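Local coordinates for putative cell adhesion protein (Bacteroides fragilis, PDB 4H40), which is a putative cell adhesion protein of the fimbrillin-like family and probably serves as a subunit of a distinct type of pilus, at residues S55-K66 and Y115-L126. Numbering follows the deposited sequence.
Sequences STIRLVVYDDAK and YYFRILSPAKAL
Arg-58, Val-60 and Tyr-62 pair with Leu-120, Arg-118 and Tyr-116 as an antiparallel ladder, the strand axes approaching to 4.6 Å, their directions 156° apart. Each pair exchanges two backbone bonds, the straightest from Val-60 N to Arg-118 O (2.9 Å, 170°).

Past strand 115-121, after the cis peptide before Pro-122, the chain turns back over Arg-58, Ala-123 centring an inverse gamma turn. Side-chain bonds hold this return. Ser-121 OG donates to Thr-56 O (2.6 Å), and Thr-56 OG1 receives Ala-123 N (2.9 Å) while also bonding Gly-98 O. With CG anti to the backbone N (chi1 169°) and a bend at chi3, Arg-58 brings NE to Lys-124 O (2.8 Å) and NH2 to Ala-123 O (3.3 Å); both donors lie above the carbonyl planes.

Apolar contacts line both faces. Leu-59 and Ile-119 run side by side, CD1 to CD1, and Leu-59 CD1 also meets Phe-117 CD2; on the other face, Val-60 CG1 meets Leu-126 CD1 tip to tip. Lys-66 lays CG over one face of the Tyr-116 ring in a CH-pi contact, 4.0 Å from its centroid. Tyr-62 CE1 touches Arg-118 CG obliquely, while Arg-118 NH2 salt-bridges Asp-145 OD2.

Strand 74-79 pairs with 56-62 on the side away from 113-121, while 153-157 and 141-142 pair with 113-121, placing this ladder inside the sheet, within the fimbrillin-like region.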
ATOM      1  N   SER B  55     -33.100  11.328  -5.814  1.00 63.58           N
ATOM      2  CA  SER B  55     -32.991  10.066  -5.086  1.00 61.58           C
ATOM      3  C   SER B  55     -34.331   9.727  -4.451  1.00 65.34           C
ATOM      4  O   SER B  55     -35.200  10.592  -4.344  1.00 66.69           O
ATOM      5  CB  SER B  55     -31.884  10.124  -4.036  1.00 62.11           C
ATOM      6  OG  SER B  55     -32.221  10.947  -2.935  1.00 71.42           O
ATOM      7  N   THR B  56     -34.521   8.460  -4.087  1.00 60.60           N
ATOM      8  CA  THR B  56     -35.773   8.028  -3.472  1.00 61.84           C
ATOM      9  C   THR B  56     -35.502   7.491  -2.090  1.00 64.28           C
ATOM     10  O   THR B  56     -34.401   6.990  -1.830  1.00 63.18           O
ATOM     11  CB  THR B  56     -36.513   6.967  -4.322  1.00 69.49           C
ATOM     12  OG1 THR B  56     -35.702   5.796  -4.464  1.00 67.08           O
ATOM     13  CG2 THR B  56     -36.951   7.494  -5.680  1.00 67.53           C
ATOM     14  N   ILE B  57     -36.491   7.619  -1.197  1.00 59.89           N
ATOM     15  CA  ILE B  57     -36.418   7.066   0.150  1.00 58.53           C
ATOM     16  C   ILE B  57     -37.651   6.212   0.363  1.00 60.48           C
ATOM     17  O   ILE B  57     -38.713   6.560  -0.136  1.00 62.66           O
ATOM     18  CB  ILE B  57     -36.216   8.114   1.304  1.00 62.10           C
ATOM     19  CG1 ILE B  57     -37.434   8.980   1.564  1.00 64.87           C
ATOM     20  CG2 ILE B  57     -34.974   8.976   1.143  1.00 62.48           C
ATOM     21  CD1 ILE B  57     -38.031   8.696   2.877  1.00 77.75           C
ATOM     22  N   ARG B  58     -37.508   5.091   1.067  1.00 55.45           N
ATOM     23  CA  ARG B  58     -38.611   4.229   1.487  1.00 57.24           C
ATOM     24  C   ARG B  58     -38.838   4.376   2.986  1.00 61.17           C
ATOM     25  O   ARG B  58     -37.916   4.202   3.781  1.00 59.29           O
ATOM     26  CB  ARG B  58     -38.391   2.743   1.154  1.00 57.00           C
ATOM     27  CG  ARG B  58     -39.426   1.822   1.844  1.00 62.11           C
ATOM     28  CD  ARG B  58     -39.415   0.386   1.374  1.00 66.98           C
ATOM     29  NE  ARG B  58     -39.551   0.287  -0.078  1.00 72.40           N
ATOM     30  CZ  ARG B  58     -40.703   0.217  -0.736  1.00 84.47           C
ATOM     31  NH1 ARG B  58     -41.854   0.207  -0.077  1.00 77.69           N
ATOM     32  NH2 ARG B  58     -40.711   0.143  -2.058  1.00 70.25           N
ATOM     33  N   LEU B  59     -40.069   4.648   3.364  1.00 60.16           N
ATOM     34  CA  LEU B  59     -40.450   4.736   4.755  1.00 61.64           C
ATOM     35  C   LEU B  59     -41.050   3.381   5.122  1.00 66.47           C
ATOM     36  O   LEU B  59     -42.036   2.988   4.506  1.00 67.99           O
ATOM     37  CB  LEU B  59     -41.443   5.904   4.906  1.00 64.09           C
ATOM     38  CG  LEU B  59     -41.757   6.438   6.295  1.00 70.31           C
ATOM     39  CD1 LEU B  59     -40.580   7.158   6.893  1.00 68.81           C
ATOM     40  CD2 LEU B  59     -42.883   7.416   6.210  1.00 75.57           C
ATOM     41  N   VAL B  60     -40.369   2.617   6.016  1.00 63.27           N
ATOM     42  CA  VAL B  60     -40.753   1.277   6.510  1.00 64.75           C
ATOM     43  C   VAL B  60     -41.397   1.484   7.885  1.00 72.32           C
ATOM     44  O   VAL B  60     -40.735   2.010   8.790  1.00 71.54           O
ATOM     45  CB  VAL B  60     -39.555   0.265   6.581  1.00 66.63           C
ATOM     46  CG1 VAL B  60     -40.030  -1.145   6.940  1.00 67.94           C
ATOM     47  CG2 VAL B  60     -38.731   0.249   5.293  1.00 64.35           C
ATOM     48  N   VAL B  61     -42.687   1.105   8.029  1.00 71.27           N
ATOM     49  CA  VAL B  61     -43.437   1.294   9.270  1.00 72.46           C
ATOM     50  C   VAL B  61     -43.616  -0.037  10.014  1.00 79.40           C
ATOM     51  O   VAL B  61     -43.856  -1.073   9.395  1.00 80.95           O
ATOM     52  CB  VAL B  61     -44.791   1.999   9.006  1.00 77.48           C
ATOM     53  CG1 VAL B  61     -45.643   2.098  10.268  1.00 79.40           C
ATOM     54  CG2 VAL B  61     -44.569   3.386   8.420  1.00 75.83           C
ATOM     55  N   TYR B  62     -43.475   0.025  11.351  1.00 77.13           N
ATOM     56  CA  TYR B  62     -43.656  -1.071  12.308  1.00 79.61           C
ATOM     57  C   TYR B  62     -44.632  -0.651  13.416  1.00 86.83           C
ATOM     58  O   TYR B  62     -44.729   0.540  13.706  1.00 86.97           O
ATOM     59  CB  TYR B  62     -42.313  -1.484  12.938  1.00 79.03           C
ATOM     60  CG  TYR B  62     -41.237  -1.863  11.945  1.00 78.31           C
ATOM     61  CD1 TYR B  62     -40.357  -0.912  11.446  1.00 77.46           C
ATOM     62  CD2 TYR B  62     -41.062  -3.187  11.548  1.00 79.55           C
ATOM     63  CE1 TYR B  62     -39.357  -1.258  10.538  1.00 76.85           C
ATOM     64  CE2 TYR B  62     -40.050  -3.550  10.658  1.00 78.09           C
ATOM     65  CZ  TYR B  62     -39.196  -2.584  10.161  1.00 83.75           C
ATOM     66  OH  TYR B  62     -38.204  -2.942   9.277  1.00 83.48           O
ATOM     67  N   ASP B  63     -45.328  -1.608  14.063  1.00 85.15           N
ATOM     68  CA  ASP B  63     -46.212  -1.248  15.177  1.00 87.26           C
ATOM     69  C   ASP B  63     -45.354  -1.059  16.458  1.00 90.74           C
ATOM     70  O   ASP B  63     -44.124  -1.152  16.378  1.00 87.80           O
ATOM     71  CB  ASP B  63     -47.347  -2.281  15.370  1.00 92.60           C
ATOM     72  CG  ASP B  63     -46.943  -3.724  15.635  1.00103.73           C
ATOM     73  OD1 ASP B  63     -45.753  -3.971  15.918  1.00102.65           O
ATOM     74  OD2 ASP B  63     -47.829  -4.603  15.594  1.00113.29           O
ATOM     75  N   ASP B  64     -45.991  -0.800  17.624  1.00 89.82           N
ATOM     76  CA  ASP B  64     -45.293  -0.597  18.904  1.00 89.23           C
ATOM     77  C   ASP B  64     -44.508  -1.855  19.363  1.00 90.09           C
ATOM     78  O   ASP B  64     -43.571  -1.728  20.151  1.00 88.32           O
ATOM     79  CB  ASP B  64     -46.268  -0.130  20.012  1.00 94.66           C
ATOM     80  CG  ASP B  64     -47.583  -0.885  20.091  1.00118.53           C
ATOM     81  OD1 ASP B  64     -47.551  -2.116  20.335  1.00121.43           O
ATOM     82  OD2 ASP B  64     -48.646  -0.237  19.967  1.00131.97           O
ATOM     83  N   ALA B  65     -44.867  -3.044  18.840  1.00 86.53           N
ATOM     84  CA  ALA B  65     -44.214  -4.318  19.145  1.00 86.60           C
ATOM     85  C   ALA B  65     -43.138  -4.689  18.084  1.00 88.39           C
ATOM     86  O   ALA B  65     -42.625  -5.813  18.096  1.00 89.64           O
ATOM     87  CB  ALA B  65     -45.255  -5.420  19.255  1.00 90.62           C
ATOM     88  N   LYS B  66     -42.784  -3.726  17.197  1.00 81.18           N
ATOM     89  CA  LYS B  66     -41.766  -3.815  16.132  1.00 77.78           C
ATOM     90  C   LYS B  66     -42.128  -4.841  15.022  1.00 83.22           C
ATOM     91  O   LYS B  66     -41.228  -5.440  14.413  1.00 80.65           O
ATOM     92  CB  LYS B  66     -40.353  -4.097  16.699  1.00 77.71           C
ATOM     93  CG  LYS B  66     -39.748  -2.941  17.487  1.00 74.25           C
ATOM     94  CD  LYS B  66     -38.357  -3.304  17.970  1.00 80.86           C
ATOM     95  CE  LYS B  66     -37.733  -2.262  18.867  1.00 93.76           C
ATOM     96  NZ  LYS B  66     -36.278  -2.528  19.084  1.00105.59           N
ATOM     97  N   TYR B 115     -45.643   4.097  16.525  1.00 86.45           N
ATOM     98  CA  TYR B 115     -45.015   3.333  15.454  1.00 84.52           C
ATOM     99  C   TYR B 115     -43.499   3.525  15.408  1.00 84.74           C
ATOM    100  O   TYR B 115     -43.000   4.612  15.693  1.00 83.78           O
ATOM    101  CB  TYR B 115     -45.591   3.771  14.086  1.00 86.03           C
ATOM    102  CG  TYR B 115     -47.093   3.685  13.971  1.00 92.50           C
ATOM    103  CD1 TYR B 115     -47.712   2.515  13.539  1.00 96.27           C
ATOM    104  CD2 TYR B 115     -47.898   4.779  14.273  1.00 95.95           C
ATOM    105  CE1 TYR B 115     -49.103   2.430  13.434  1.00101.07           C
ATOM    106  CE2 TYR B 115     -49.288   4.705  14.177  1.00100.75           C
ATOM    107  CZ  TYR B 115     -49.888   3.531  13.748  1.00111.82           C
ATOM    108  OH  TYR B 115     -51.258   3.464  13.641  1.00118.81           O
ATOM    109  N   TYR B 116     -42.777   2.479  14.996  1.00 78.80           N
ATOM    110  CA  TYR B 116     -41.338   2.526  14.752  1.00 75.27           C
ATOM    111  C   TYR B 116     -41.159   2.720  13.276  1.00 79.84           C
ATOM    112  O   TYR B 116     -41.981   2.226  12.508  1.00 80.46           O
ATOM    113  CB  TYR B 116     -40.648   1.233  15.209  1.00 75.14           C
ATOM    114  CG  TYR B 116     -40.475   1.129  16.706  1.00 77.04           C
ATOM    115  CD1 TYR B 116     -39.424   1.777  17.352  1.00 78.16           C
ATOM    116  CD2 TYR B 116     -41.329   0.343  17.474  1.00 79.16           C
ATOM    117  CE1 TYR B 116     -39.247   1.672  18.730  1.00 80.13           C
ATOM    118  CE2 TYR B 116     -41.156   0.219  18.850  1.00 81.17           C
ATOM    119  CZ  TYR B 116     -40.114   0.888  19.476  1.00 89.62           C
ATOM    120  OH  TYR B 116     -39.932   0.779  20.834  1.00 94.35           O
ATOM    121  N   PHE B 117     -40.128   3.440  12.852  1.00 76.60           N
ATOM    122  CA  PHE B 117     -39.937   3.599  11.420  1.00 75.68           C
ATOM    123  C   PHE B 117     -38.461   3.565  11.057  1.00 74.42           C
ATOM    124  O   PHE B 117     -37.598   4.035  11.804  1.00 72.41           O
ATOM    125  CB  PHE B 117     -40.655   4.855  10.845  1.00 79.18           C
ATOM    126  CG  PHE B 117     -40.185   6.198  11.351  1.00 81.66           C
ATOM    127  CD1 PHE B 117     -40.713   6.745  12.512  1.00 87.79           C
ATOM    128  CD2 PHE B 117     -39.223   6.927  10.655  1.00 83.41           C
ATOM    129  CE1 PHE B 117     -40.251   7.979  13.000  1.00 89.36           C
ATOM    130  CE2 PHE B 117     -38.766   8.168  11.138  1.00 86.87           C
ATOM    131  CZ  PHE B 117     -39.289   8.688  12.305  1.00 87.05           C
ATOM    132  N   ARG B 118     -38.186   2.947   9.907  1.00 69.81           N
ATOM    133  CA  ARG B 118     -36.856   2.821   9.319  1.00 66.56           C
ATOM    134  C   ARG B 118     -36.885   3.417   7.923  1.00 69.93           C
ATOM    135  O   ARG B 118     -37.959   3.537   7.316  1.00 70.28           O
ATOM    136  CB  ARG B 118     -36.378   1.359   9.286  1.00 63.03           C
ATOM    137  CG  ARG B 118     -36.344   0.698  10.643  1.00 61.42           C
ATOM    138  CD  ARG B 118     -35.370  -0.447  10.677  1.00 60.79           C
ATOM    139  NE  ARG B 118     -34.697  -0.461  11.969  1.00 63.58           N
ATOM    140  CZ  ARG B 118     -33.384  -0.516  12.143  1.00 74.57           C
ATOM    141  NH1 ARG B 118     -32.574  -0.632  11.104  1.00 57.86           N
ATOM    142  NH2 ARG B 118     -32.873  -0.484  13.356  1.00 68.75           N
ATOM    143  N   ILE B 119     -35.710   3.832   7.432  1.00 65.36           N
ATOM    144  CA  ILE B 119     -35.548   4.445   6.112  1.00 63.98           C
ATOM    145  C   ILE B 119     -34.519   3.678   5.333  1.00 65.14           C
ATOM    146  O   ILE B 119     -33.539   3.193   5.902  1.00 64.55           O
ATOM    147  CB  ILE B 119     -35.145   5.966   6.169  1.00 66.39           C
ATOM    148  CG1 ILE B 119     -35.727   6.759   7.367  1.00 67.73           C
ATOM    149  CG2 ILE B 119     -35.322   6.680   4.813  1.00 66.87           C
ATOM    150  CD1 ILE B 119     -37.180   6.957   7.366  1.00 78.95           C
ATOM    151  N   LEU B 120     -34.731   3.624   4.018  1.00 60.32           N
ATOM    152  CA  LEU B 120     -33.853   3.039   3.006  1.00 57.24           C
ATOM    153  C   LEU B 120     -33.775   3.997   1.840  1.00 59.13           C
ATOM    154  O   LEU B 120     -34.789   4.615   1.489  1.00 59.49           O
ATOM    155  CB  LEU B 120     -34.374   1.678   2.520  1.00 57.30           C
ATOM    156  CG  LEU B 120     -34.484   0.572   3.533  1.00 61.65           C
ATOM    157  CD1 LEU B 120     -35.563  -0.364   3.146  1.00 64.11           C
ATOM    158  CD2 LEU B 120     -33.181  -0.184   3.691  1.00 60.41           C
ATOM    159  N   SER B 121     -32.599   4.110   1.225  1.00 52.80           N
ATOM    160  CA  SER B 121     -32.417   4.935   0.031  1.00 52.20           C
ATOM    161  C   SER B 121     -31.330   4.301  -0.827  1.00 55.87           C
ATOM    162  O   SER B 121     -30.210   4.121  -0.330  1.00 53.08           O
ATOM    163  CB  SER B 121     -32.096   6.386   0.373  1.00 53.36           C
ATOM    164  OG  SER B 121     -32.010   7.151  -0.817  1.00 56.02           O
ATOM    165  N   PRO B 122     -31.637   3.847  -2.068  1.00 54.72           N
ATOM    166  CA  PRO B 122     -32.916   3.953  -2.815  1.00 56.55           C
ATOM    167  C   PRO B 122     -34.096   3.226  -2.159  1.00 62.00           C
ATOM    168  O   PRO B 122     -33.893   2.347  -1.315  1.00 60.48           O
ATOM    169  CB  PRO B 122     -32.583   3.305  -4.170  1.00 57.77           C
ATOM    170  CG  PRO B 122     -31.102   3.450  -4.306  1.00 59.68           C
ATOM    171  CD  PRO B 122     -30.594   3.229  -2.911  1.00 54.79           C
ATOM    172  N   ALA B 123     -35.335   3.587  -2.574  1.00 61.16           N
ATOM    173  CA  ALA B 123     -36.577   3.007  -2.050  1.00 63.60           C
ATOM    174  C   ALA B 123     -36.772   1.566  -2.547  1.00 69.32           C
ATOM    175  O   ALA B 123     -37.807   1.240  -3.147  1.00 71.23           O
ATOM    176  CB  ALA B 123     -37.771   3.880  -2.430  1.00 66.13           C
ATOM    177  N   LYS B 124     -35.759   0.709  -2.290  1.00 63.94           N
ATOM    178  CA  LYS B 124     -35.750  -0.701  -2.684  1.00 65.18           C
ATOM    179  C   LYS B 124     -36.856  -1.472  -1.960  1.00 72.67           C
ATOM    180  O   LYS B 124     -37.235  -1.107  -0.847  1.00 72.07           O
ATOM    181  CB  LYS B 124     -34.375  -1.354  -2.418  1.00 64.41           C
ATOM    182  CG  LYS B 124     -33.272  -0.868  -3.343  1.00 60.91           C
ATOM    183  CD  LYS B 124     -32.031  -1.756  -3.234  1.00 66.68           C
ATOM    184  CE  LYS B 124     -31.627  -2.264  -4.592  1.00 73.23           C
ATOM    185  NZ  LYS B 124     -30.770  -3.469  -4.485  1.00 81.55           N
ATOM    186  N   ALA B 125     -37.383  -2.526  -2.603  1.00 72.20           N
ATOM    187  CA  ALA B 125     -38.440  -3.359  -2.035  1.00 74.34           C
ATOM    188  C   ALA B 125     -37.896  -4.286  -0.938  1.00 77.86           C
ATOM    189  O   ALA B 125     -36.766  -4.779  -1.031  1.00 76.41           O
ATOM    190  CB  ALA B 125     -39.099  -4.174  -3.127  1.00 77.65           C
ATOM    191  N   LEU B 126     -38.699  -4.503   0.106  1.00 75.61           N
ATOM    192  CA  LEU B 126     -38.318  -5.375   1.211  1.00 75.78           C
ATOM    193  C   LEU B 126     -38.456  -6.821   0.791  1.00 83.44           C
ATOM    194  O   LEU B 126     -39.422  -7.175   0.110  1.00 85.83           O
ATOM    195  CB  LEU B 126     -39.151  -5.109   2.475  1.00 76.88           C
ATOM    196  CG  LEU B 126     -39.100  -3.703   3.052  1.00 80.10           C
ATOM    197  CD1 LEU B 126     -40.298  -3.436   3.923  1.00 83.16           C
ATOM    198  CD2 LEU B 126     -37.821  -3.453   3.801  1.00 78.26           C
TER